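Local coordinates for protein transcriptional regulator, ROK family (Vibrio cholerae O1 biovar eltor, PDB 1Z05) that probably binds DNA as a zinc-containing transcriptional regulator of carbohydrate metabolism, related to Mlc of Escherichia coli, at residues V44-L47 / I48-G52; S55-D58 / L59-S63; E64-P67 / A68-T71; H84-T87 / V88-I92. One frame throughout, in Å; residues are numbered along the deposited sequence.

Interaction 1. Residues V44-L47 / I48-G52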
loop_
_atom_site.group_PDB
_atom_site.type_symbol
_atom_site.label_atom_id
_atom_site.label_comp_id
_atom_site.label_asym_id
_atom_site.label_seq_id
_atom_site.Cartn_x
_atom_site.Cartn_y
_atom_site.Cartn_z
ATOM N N VAL A 44 15.287 1.052 18.640
ATOM C CA VAL A 44 16.604 1.020 19.285
ATOM C C VAL A 44 17.401 -0.221 18.872
ATOM O O VAL A 44 18.583 -0.127 18.547
ATOM C CB VAL A 44 16.485 1.119 20.823
ATOM C CG1 VAL A 44 17.818 0.770 21.512
ATOM C CG2 VAL A 44 16.044 2.519 21.219
ATOM N N TYR A 45 16.744 -1.375 18.873
ATOM C CA TYR A 45 17.392 -2.628 18.480
ATOM C C TYR A 45 17.892 -2.606 17.028
ATOM O O TYR A 45 18.995 -3.105 16.724
ATOM C CB TYR A 45 16.425 -3.790 18.698
ATOM C CG TYR A 45 17.005 -5.122 18.336
ATOM C CD1 TYR A 45 17.736 -5.861 19.275
ATOM C CD2 TYR A 45 16.839 -5.652 17.052
ATOM C CE1 TYR A 45 18.281 -7.107 18.943
ATOM C CE2 TYR A 45 17.391 -6.895 16.712
ATOM C CZ TYR A 45 18.109 -7.610 17.661
ATOM O OH TYR A 45 18.635 -8.843 17.345
ATOM N N LYS A 46 17.082 -2.041 16.132
ATOM C CA LYS A 46 17.480 -1.879 14.721
ATOM C C LYS A 46 18.718 -0.987 14.571
ATOM O O LYS A 46 19.621 -1.297 13.784
ATOM C CB LYS A 46 16.317 -1.352 13.872
ATOM C CG LYS A 46 16.626 -1.291 12.375
ATOM C CD LYS A 46 15.486 -0.662 11.589
ATOM C CE LYS A 46 15.810 -0.573 10.109
ATOM N NZ LYS A 46 14.602 -0.111 9.365
ATOM N N LEU A 47 18.765 0.111 15.325
ATOM C CA LEU A 47 19.956 0.969 15.334
ATOM C C LEU A 47 21.211 0.213 15.786
ATOM O O LEU A 47 22.263 0.297 15.147
ATOM C CB LEU A 47 19.730 2.208 16.208
ATOM C CG LEU A 47 18.923 3.347 15.577
ATOM C CD1 LEU A 47 18.604 4.418 16.619
ATOM C CD2 LEU A 47 19.647 3.958 14.377
ATOM N N ILE A 48 21.086 -0.536 16.881
ATOM C CA ILE A 48 22.189 -1.345 17.408
ATOM C C ILE A 48 22.630 -2.429 16.409
ATOM O O ILE A 48 23.834 -2.645 16.194
ATOM C CB ILE A 48 21.807 -1.983 18.767
ATOM C CG1 ILE A 48 21.550 -0.893 19.802
ATOM C CG2 ILE A 48 22.915 -2.894 19.272
ATOM C CD1 ILE A 48 20.844 -1.371 21.046
ATOM N N ASP A 49 21.655 -3.090 15.790
ATOM C CA ASP A 49 21.932 -4.151 14.825
ATOM C C ASP A 49 22.706 -3.611 13.617
ATOM O O ASP A 49 23.681 -4.222 13.160
ATOM C CB ASP A 49 20.622 -4.818 14.387
ATOM C CG ASP A 49 20.839 -6.148 13.680
ATOM O OD1 ASP A 49 21.828 -6.849 13.983
ATOM O OD2 ASP A 49 20.007 -6.496 12.820
ATOM N N GLN A 50 22.280 -2.457 13.121
ATOM C CA GLN A 50 22.851 -1.890 11.906
ATOM C C GLN A 50 24.059 -0.983 12.137
ATOM O O GLN A 50 24.870 -0.801 11.232
ATOM C CB GLN A 50 21.765 -1.151 11.118
ATOM C CG GLN A 50 20.740 -2.089 10.492
ATOM C CD GLN A 50 19.609 -1.373 9.771
ATOM O OE1 GLN A 50 19.365 -0.182 9.988
ATOM N NE2 GLN A 50 18.895 -2.111 8.917
ATOM N N LYS A 51 24.184 -0.420 13.338
ATOM C CA LYS A 51 25.217 0.591 13.602
ATOM C C LYS A 51 26.143 0.277 14.778
ATOM O O LYS A 51 27.123 0.987 14.984
ATOM C CB LYS A 51 24.579 1.972 13.820
ATOM C CG LYS A 51 24.074 2.651 12.568
ATOM C CD LYS A 51 23.427 3.979 12.919
ATOM C CE LYS A 51 22.785 4.635 11.703
ATOM N NZ LYS A 51 21.647 3.828 11.147
ATOM N N GLY A 52 25.842 -0.767 15.552
ATOM C CA GLY A 52 26.688 -1.145 16.698
ATOM C C GLY A 52 28.103 -1.531 16.269
ATOM O O GLY A 52 28.295 -1.959 15.135
#

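Interaction 2. Residues S55-D58 / L59-S63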
loop_
_atom_site.group_PDB
_atom_site.type_symbol
_atom_site.label_atom_id
_atom_site.label_comp_id
_atom_site.label_asym_id
_atom_site.label_seq_id
_atom_site.Cartn_x
_atom_site.Cartn_y
_atom_site.Cartn_z
ATOM N N SER A 55 27.160 3.965 21.203
ATOM C CA SER A 55 26.954 4.486 22.551
ATOM C C SER A 55 25.497 4.836 22.802
ATOM O O SER A 55 24.722 5.052 21.863
ATOM C CB SER A 55 27.817 5.720 22.791
ATOM O OG SER A 55 27.343 6.828 22.051
ATOM N N ARG A 56 25.133 4.909 24.078
ATOM C CA ARG A 56 23.781 5.283 24.455
ATOM C C ARG A 56 23.471 6.714 24.030
ATOM O O ARG A 56 22.344 7.011 23.626
ATOM C CB ARG A 56 23.572 5.101 25.958
ATOM C CG ARG A 56 23.303 3.661 26.359
ATOM C CD ARG A 56 23.131 3.542 27.863
ATOM N NE ARG A 56 22.922 2.155 28.273
ATOM C CZ ARG A 56 23.884 1.238 28.356
ATOM N NH1 ARG A 56 25.141 1.546 28.053
ATOM N NH2 ARG A 56 23.588 0.005 28.742
ATOM N N ILE A 57 24.465 7.596 24.115
ATOM C CA ILE A 57 24.277 8.980 23.671
ATOM C C ILE A 57 23.997 9.058 22.152
ATOM O O ILE A 57 23.090 9.773 21.729
ATOM C CB ILE A 57 25.405 9.955 24.187
ATOM C CG1 ILE A 57 25.004 11.426 24.007
ATOM C CG2 ILE A 57 26.756 9.671 23.544
ATOM C CD1 ILE A 57 23.880 11.883 24.923
ATOM N N ASP A 58 24.739 8.285 21.357
ATOM C CA ASP A 58 24.488 8.159 19.912
ATOM C C ASP A 58 23.109 7.562 19.585
ATOM O O ASP A 58 22.445 7.997 18.638
ATOM C CB ASP A 58 25.581 7.317 19.245
ATOM C CG ASP A 58 26.865 8.100 18.989
ATOM O OD1 ASP A 58 27.072 9.168 19.607
ATOM O OD2 ASP A 58 27.680 7.635 18.159
ATOM N N LEU A 59 22.687 6.565 20.363
ATOM C CA LEU A 59 21.342 6.007 20.227
ATOM C C LEU A 59 20.274 7.041 20.567
ATOM O O LEU A 59 19.245 7.125 19.896
ATOM C CB LEU A 59 21.165 4.769 21.112
ATOM C CG LEU A 59 21.805 3.457 20.678
ATOM C CD1 LEU A 59 21.731 2.468 21.853
ATOM C CD2 LEU A 59 21.145 2.893 19.418
ATOM N N SER A 60 20.528 7.845 21.598
ATOM C CA SER A 60 19.615 8.915 21.965
ATOM C C SER A 60 19.474 9.956 20.841
ATOM O O SER A 60 18.361 10.390 20.522
ATOM C CB SER A 60 20.067 9.563 23.276
ATOM O OG SER A 60 19.201 10.609 23.641
ATOM N N LYS A 61 20.596 10.342 20.234
ATOM C CA LYS A 61 20.587 11.319 19.138
ATOM C C LYS A 61 19.903 10.777 17.875
ATOM O O LYS A 61 19.074 11.460 17.273
ATOM C CB LYS A 61 22.006 11.802 18.813
ATOM C CG LYS A 61 22.746 12.411 19.993
ATOM C CD LYS A 61 23.966 13.208 19.545
ATOM C CE LYS A 61 24.856 13.582 20.728
ATOM N NZ LYS A 61 24.187 14.500 21.697
ATOM N N GLU A 62 20.247 9.551 17.489
ATOM C CA GLU A 62 19.690 8.919 16.292
ATOM C C GLU A 62 18.194 8.608 16.398
ATOM O O GLU A 62 17.444 8.876 15.461
ATOM C CB GLU A 62 20.473 7.651 15.920
ATOM C CG GLU A 62 21.808 7.912 15.215
ATOM C CD GLU A 62 21.642 8.276 13.739
ATOM O OE1 GLU A 62 21.237 7.402 12.937
ATOM O OE2 GLU A 62 21.926 9.438 13.380
ATOM N N SER A 63 17.768 8.057 17.534
ATOM C CA SER A 63 16.367 7.660 17.737
ATOM C C SER A 63 15.455 8.826 18.112
ATOM O O SER A 63 14.230 8.707 18.016
ATOM C CB SER A 63 16.271 6.602 18.836
ATOM O OG SER A 63 16.595 7.171 20.099
#

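Interaction 3. Residues E64-P67 / A68-T71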
loop_
_atom_site.group_PDB
_atom_site.type_symbol
_atom_site.label_atom_id
_atom_site.label_comp_id
_atom_site.label_asym_id
_atom_site.label_seq_id
_atom_site.Cartn_x
_atom_site.Cartn_y
_atom_site.Cartn_z
ATOM N N GLU A 64 16.065 9.932 18.549
ATOM C CA GLU A 64 15.367 11.095 19.110
ATOM C C GLU A 64 14.636 10.765 20.417
ATOM O O GLU A 64 13.614 11.378 20.736
ATOM C CB GLU A 64 14.398 11.721 18.097
ATOM C CG GLU A 64 15.000 12.011 16.733
ATOM C CD GLU A 64 13.939 12.196 15.662
ATOM O OE1 GLU A 64 13.266 11.201 15.299
ATOM O OE2 GLU A 64 13.790 13.336 15.179
ATOM N N LEU A 65 15.159 9.793 21.164
ATOM C CA LEU A 65 14.597 9.428 22.462
ATOM C C LEU A 65 15.485 9.937 23.594
ATOM O O LEU A 65 16.710 9.938 23.470
ATOM C CB LEU A 65 14.421 7.909 22.576
ATOM C CG LEU A 65 13.423 7.208 21.644
ATOM C CD1 LEU A 65 13.729 5.729 21.583
ATOM C CD2 LEU A 65 11.967 7.440 22.063
ATOM N N ALA A 66 14.856 10.358 24.689
ATOM C CA ALA A 66 15.557 10.840 25.880
ATOM C C ALA A 66 16.412 9.744 26.526
ATOM O O ALA A 66 16.063 8.561 26.449
ATOM C CB ALA A 66 14.548 11.414 26.892
ATOM N N PRO A 67 17.549 10.127 27.146
ATOM C CA PRO A 67 18.433 9.158 27.812
ATOM C C PRO A 67 17.721 8.215 28.782
ATOM O O PRO A 67 18.045 7.029 28.828
ATOM C CB PRO A 67 19.416 10.056 28.564
ATOM C CG PRO A 67 19.506 11.256 27.703
ATOM C CD PRO A 67 18.103 11.492 27.226
ATOM N N ALA A 68 16.759 8.741 29.540
ATOM C CA ALA A 68 15.941 7.927 30.445
ATOM C C ALA A 68 15.229 6.784 29.715
ATOM O O ALA A 68 15.169 5.659 30.220
ATOM C CB ALA A 68 14.934 8.809 31.206
ATOM N N SER A 69 14.700 7.077 28.527
ATOM C CA SER A 69 14.026 6.077 27.710
ATOM C C SER A 69 15.034 5.095 27.146
ATOM O O SER A 69 14.790 3.891 27.155
ATOM C CB SER A 69 13.247 6.730 26.564
ATOM O OG SER A 69 12.321 7.678 27.055
ATOM N N ILE A 70 16.159 5.611 26.654
ATOM C CA ILE A 70 17.245 4.766 26.129
ATOM C C ILE A 70 17.719 3.802 27.220
ATOM O O ILE A 70 17.887 2.618 26.972
ATOM C CB ILE A 70 18.436 5.614 25.560
ATOM C CG1 ILE A 70 18.011 6.409 24.318
ATOM C CG2 ILE A 70 19.662 4.737 25.236
ATOM C CD1 ILE A 70 17.424 5.582 23.186
ATOM N N THR A 71 17.894 4.316 28.434
ATOM C CA THR A 71 18.327 3.496 29.570
ATOM C C THR A 71 17.357 2.337 29.854
ATOM O O THR A 71 17.783 1.186 29.949
ATOM C CB THR A 71 18.553 4.378 30.814
ATOM O OG1 THR A 71 19.649 5.260 30.549
ATOM C CG2 THR A 71 18.852 3.545 32.067
#

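Interaction 4. Residues H84-T87 / V88-I92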
loop_
_atom_site.group_PDB
_atom_site.type_symbol
_atom_site.label_atom_id
_atom_site.label_comp_id
_atom_site.label_asym_id
_atom_site.label_seq_id
_atom_site.Cartn_x
_atom_site.Cartn_y
_atom_site.Cartn_z
ATOM N N HIS A 84 24.489 -6.600 23.958
ATOM C CA HIS A 84 25.564 -6.617 24.933
ATOM C C HIS A 84 26.519 -5.460 24.715
ATOM O O HIS A 84 26.580 -4.888 23.626
ATOM C CB HIS A 84 26.307 -7.955 24.908
ATOM C CG HIS A 84 27.167 -8.153 23.698
ATOM N ND1 HIS A 84 28.534 -7.988 23.726
ATOM C CD2 HIS A 84 26.856 -8.511 22.430
ATOM C CE1 HIS A 84 29.030 -8.235 22.527
ATOM N NE2 HIS A 84 28.034 -8.562 21.724
ATOM N N GLU A 85 27.253 -5.132 25.771
ATOM C CA GLU A 85 28.289 -4.101 25.750
ATOM C C GLU A 85 29.430 -4.548 26.671
ATOM O O GLU A 85 29.263 -5.477 27.465
ATOM C CB GLU A 85 27.725 -2.770 26.259
ATOM C CG GLU A 85 27.162 -2.852 27.680
ATOM C CD GLU A 85 26.683 -1.513 28.235
ATOM O OE1 GLU A 85 27.100 -0.454 27.716
ATOM O OE2 GLU A 85 25.885 -1.534 29.201
ATOM N N THR A 86 30.592 -3.911 26.547
ATOM C CA THR A 86 31.599 -3.976 27.606
ATOM C C THR A 86 31.493 -2.637 28.343
ATOM O O THR A 86 31.817 -1.580 27.781
ATOM C CB THR A 86 33.041 -4.196 27.079
ATOM O OG1 THR A 86 33.097 -5.388 26.287
ATOM C CG2 THR A 86 34.048 -4.332 28.247
ATOM N N THR A 87 30.994 -2.694 29.579
ATOM C CA THR A 87 30.816 -1.508 30.409
ATOM C C THR A 87 32.170 -0.974 30.873
ATOM O O THR A 87 33.189 -1.674 30.797
ATOM C CB THR A 87 29.940 -1.789 31.653
ATOM O OG1 THR A 87 30.653 -2.627 32.570
ATOM C CG2 THR A 87 28.614 -2.456 31.267
ATOM N N VAL A 88 32.167 0.262 31.363
ATOM C CA VAL A 88 33.369 0.883 31.929
ATOM C C VAL A 88 33.946 0.030 33.069
ATOM O O VAL A 88 35.156 -0.204 33.130
ATOM C CB VAL A 88 33.065 2.345 32.393
ATOM C CG1 VAL A 88 34.216 2.943 33.186
ATOM C CG2 VAL A 88 32.727 3.220 31.188
ATOM N N GLN A 89 33.077 -0.442 33.961
ATOM C CA GLN A 89 33.498 -1.281 35.087
ATOM C C GLN A 89 34.167 -2.588 34.629
ATOM O O GLN A 89 35.199 -2.972 35.186
ATOM C CB GLN A 89 32.325 -1.550 36.050
ATOM C CG GLN A 89 32.742 -2.204 37.365
ATOM C CD GLN A 89 31.773 -1.953 38.518
ATOM O OE1 GLN A 89 30.710 -1.352 38.348
ATOM N NE2 GLN A 89 32.147 -2.420 39.703
ATOM N N GLU A 90 33.587 -3.248 33.618
ATOM C CA GLU A 90 34.156 -4.468 33.021
ATOM C C GLU A 90 35.499 -4.175 32.356
ATOM O O GLU A 90 36.455 -4.934 32.511
ATOM C CB GLU A 90 33.219 -5.070 31.966
ATOM C CG GLU A 90 31.940 -5.711 32.476
ATOM C CD GLU A 90 31.035 -6.202 31.335
ATOM O OE1 GLU A 90 30.589 -5.375 30.495
ATOM O OE2 GLU A 90 30.769 -7.426 31.275
ATOM N N ALA A 91 35.548 -3.066 31.618
ATOM C CA ALA A 91 36.750 -2.616 30.905
ATOM C C ALA A 91 37.955 -2.411 31.823
ATOM O O ALA A 91 39.053 -2.891 31.533
ATOM C CB ALA A 91 36.453 -1.327 30.138
ATOM N N ILE A 92 37.742 -1.689 32.921
ATOM C CA ILE A 92 38.784 -1.457 33.914
ATOM C C ILE A 92 39.131 -2.752 34.651
ATOM O O ILE A 92 40.308 -3.084 34.814
ATOM C CB ILE A 92 38.366 -0.349 34.917
ATOM C CG1 ILE A 92 38.204 0.982 34.180
ATOM C CG2 ILE A 92 39.378 -0.234 36.059
ATOM C CD1 ILE A 92 37.248 1.931 34.832
#

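Interaction 1. Residues V44-L47 / I48-G52
V44 and I48 meet one turn apart on helix 35-51, the first helix of a winged helix-turn-helix domain, with V44 CG1 lying 3.7 Å from I48 CD1. I48 runs its CG1 back toward the start of the helix, so that this carbon also passes 3.3 Å from V44 O; having CG1 beside its own backbone N (chi1 -63°) sends the branch that way. Beneath these side chains, regular i to i+4 bonds carry the last turns: I48 N to V44 O, D49 N to Y45 O, Q50 N to K46 O. K46 and Q50, both extended and both touching Y418, cross with K46 CE 3.6 Å from Q50 OE1. D49 CB sits obliquely against the Y45 ring, while its carboxylate is held by a salt bridge to K414 and hydrogen bonds to Y418 and T103, tying the helix to helix 407-418 and strand 99-103. L59 of helix 56-63 packs on L47 and I48. The helix closes as G52 N donates to I48 O. One residue earlier K51 N bonds L47 O at 2.7 Å, less straight at 133°, and K51, bent at its last torsion (chi4 64°), brings NZ to 3.8 Å from L47 CD2.

Interaction 2. Residues S55-D58 / L59-S63
S60 N donates to R56 O at 2.8 Å and L59 N to S55 O at 2.9 Å, the first of four backbone bonds that wind S55-D58 into L59-S63; K61 N to I57 O and E62 N to D58 O continue the series. S55 is the N-cap: its OG accepts from D58 N at 3.1 Å in a nearly straight bond (163°), meeting an amide of the first turn that has no preceding helical carbonyl to bond. At the other end L59 O takes two donors, S63 N and S63 OG, which come in from opposite faces of the carbonyl plane, the hydroxyl at 2.7 Å. This short helix, 56-63, is the second helix of the winged helix-turn-helix domain and leads through the turn into helix 67-79. The guanidinium of R56 forms a salt bridge with E85 on strand 83-86, and S60 OG is bonded to L65 O in the turn. Apolar contact within the helix is lighter. I57 sets CG1 opposite its backbone N (chi1 -166°), where it meets the end of K61, whose CE lies 3.9 Å from I57 CG1. K61 CG passes closer, 3.2 Å from I57 O. L59 leans back over the helix start, CG 3.5 Å from S55 O, and its side chain also touches L101 of strand 99-103.

Interaction 3. Residues E64-P67 / A68-T71
A66 O receives two amides from A68-T71 as the chain turns into helix 67-79. I70 N comes to it at 3.0 Å in a straight bond (167°), arriving nearly along the C=O axis; S69 N is as near, at 2.9 Å, but strongly bent, and counts as a weak bond. A66 holds the N-cap position with only a methyl side chain, and P67, with no N-H to offer, fills the first helical place, where its ring suits the helix start. P67 O is in turn taken by T71 N at 2.7 Å. T71 OG1, swung beside its own backbone N (chi1 -65°), also lies 2.9 Å from P67 O. A sulfate ion, probably from the crystallisation liquor, is bound close to the T71 side chain.

The apolar contact is carried by L65 and I70. The terminal methyl CD1 of I70 reaches back past the helix start and rests 3.8 Å from L65 CB, with L65 CD1 only slightly farther off. Both torsions of I70 are near -60°, which curls this branch toward the preceding turn instead of along the helix; its CG1 meanwhile lies 3.6 Å from A66 O.

E64-A66 forms the turn of the helix-turn-helix, and helix 67-79 takes the place of the recognition helix, consistent with a DNA-binding role. L65 and I70 face V44 of helix 35-51, I70 also packs on R56, S60 and S63 of helix 56-63, and L65 touches I36 of the second subunit.

Interaction 4. Residues H84-T87 / V88-I92
A capping box starts helix 88-94: T87 and E90 exchange bonds between backbone and side chain. T87 N donates to E90 OE1 at 2.9 Å and almost straight (168°); E90 OE1 accepts it with its anti lone pair, the one turned away from OE2. In return E90 N donates to T87 OG1 at 3.2 Å, again close to straight. The hydroxyl can accept there because it is tucked between the T87 backbone N and carbonyl carbon (chi1 70°), beside the first turn of the helix, and there it also lies 3.3 Å from E90 CG. E90 is extended beyond CG, which lets its carboxylate reach back past the cap, and its second oxygen, OE2, forms a salt bridge with R94 farther along the helix. The ordinary backbone bond of the first turn, A91 N to T87 O, lies alongside at 2.9 Å.

In the winged helix-turn-helix domain this hairpin corresponds to the wing: strand 83-86 pairs antiparallel with strand 99-103, and helix 88-94 lies in the connection between them. The axes of strand 84-86 and helix 88-92 make an angle of 49°, so the chain bends at T87 without doubling back. T86 supplies the apolar side of the bend, its CG2 3.9 Å from E90 CB and 4.3 Å from A91 CB. T86 pairs by backbone with V99, and H84 with Q102.

How the interactions relate
All four contacts belong to the N-terminal winged helix-turn-helix, far from the zinc site of H269, C279, C281 and C286. Interactions 1, 2 and 3 form its three-helix core: L47 CB lies 3.6 Å from L59 CD2 between 1 and 2, V44 CG2 3.9 Å from I70 CD1 between 1 and 3. Interactions 2 and 3, with centres about 8 Å apart, are joined by a probable hydrogen bond of 2.6 Å between S60 OG and L65 O. Interaction 4 is the outlier, about 18 Å centre to centre from interaction 2, yet the salt bridge of R56 NH2 with E85 OE2, 2.8 Å, ties the wing to the helices.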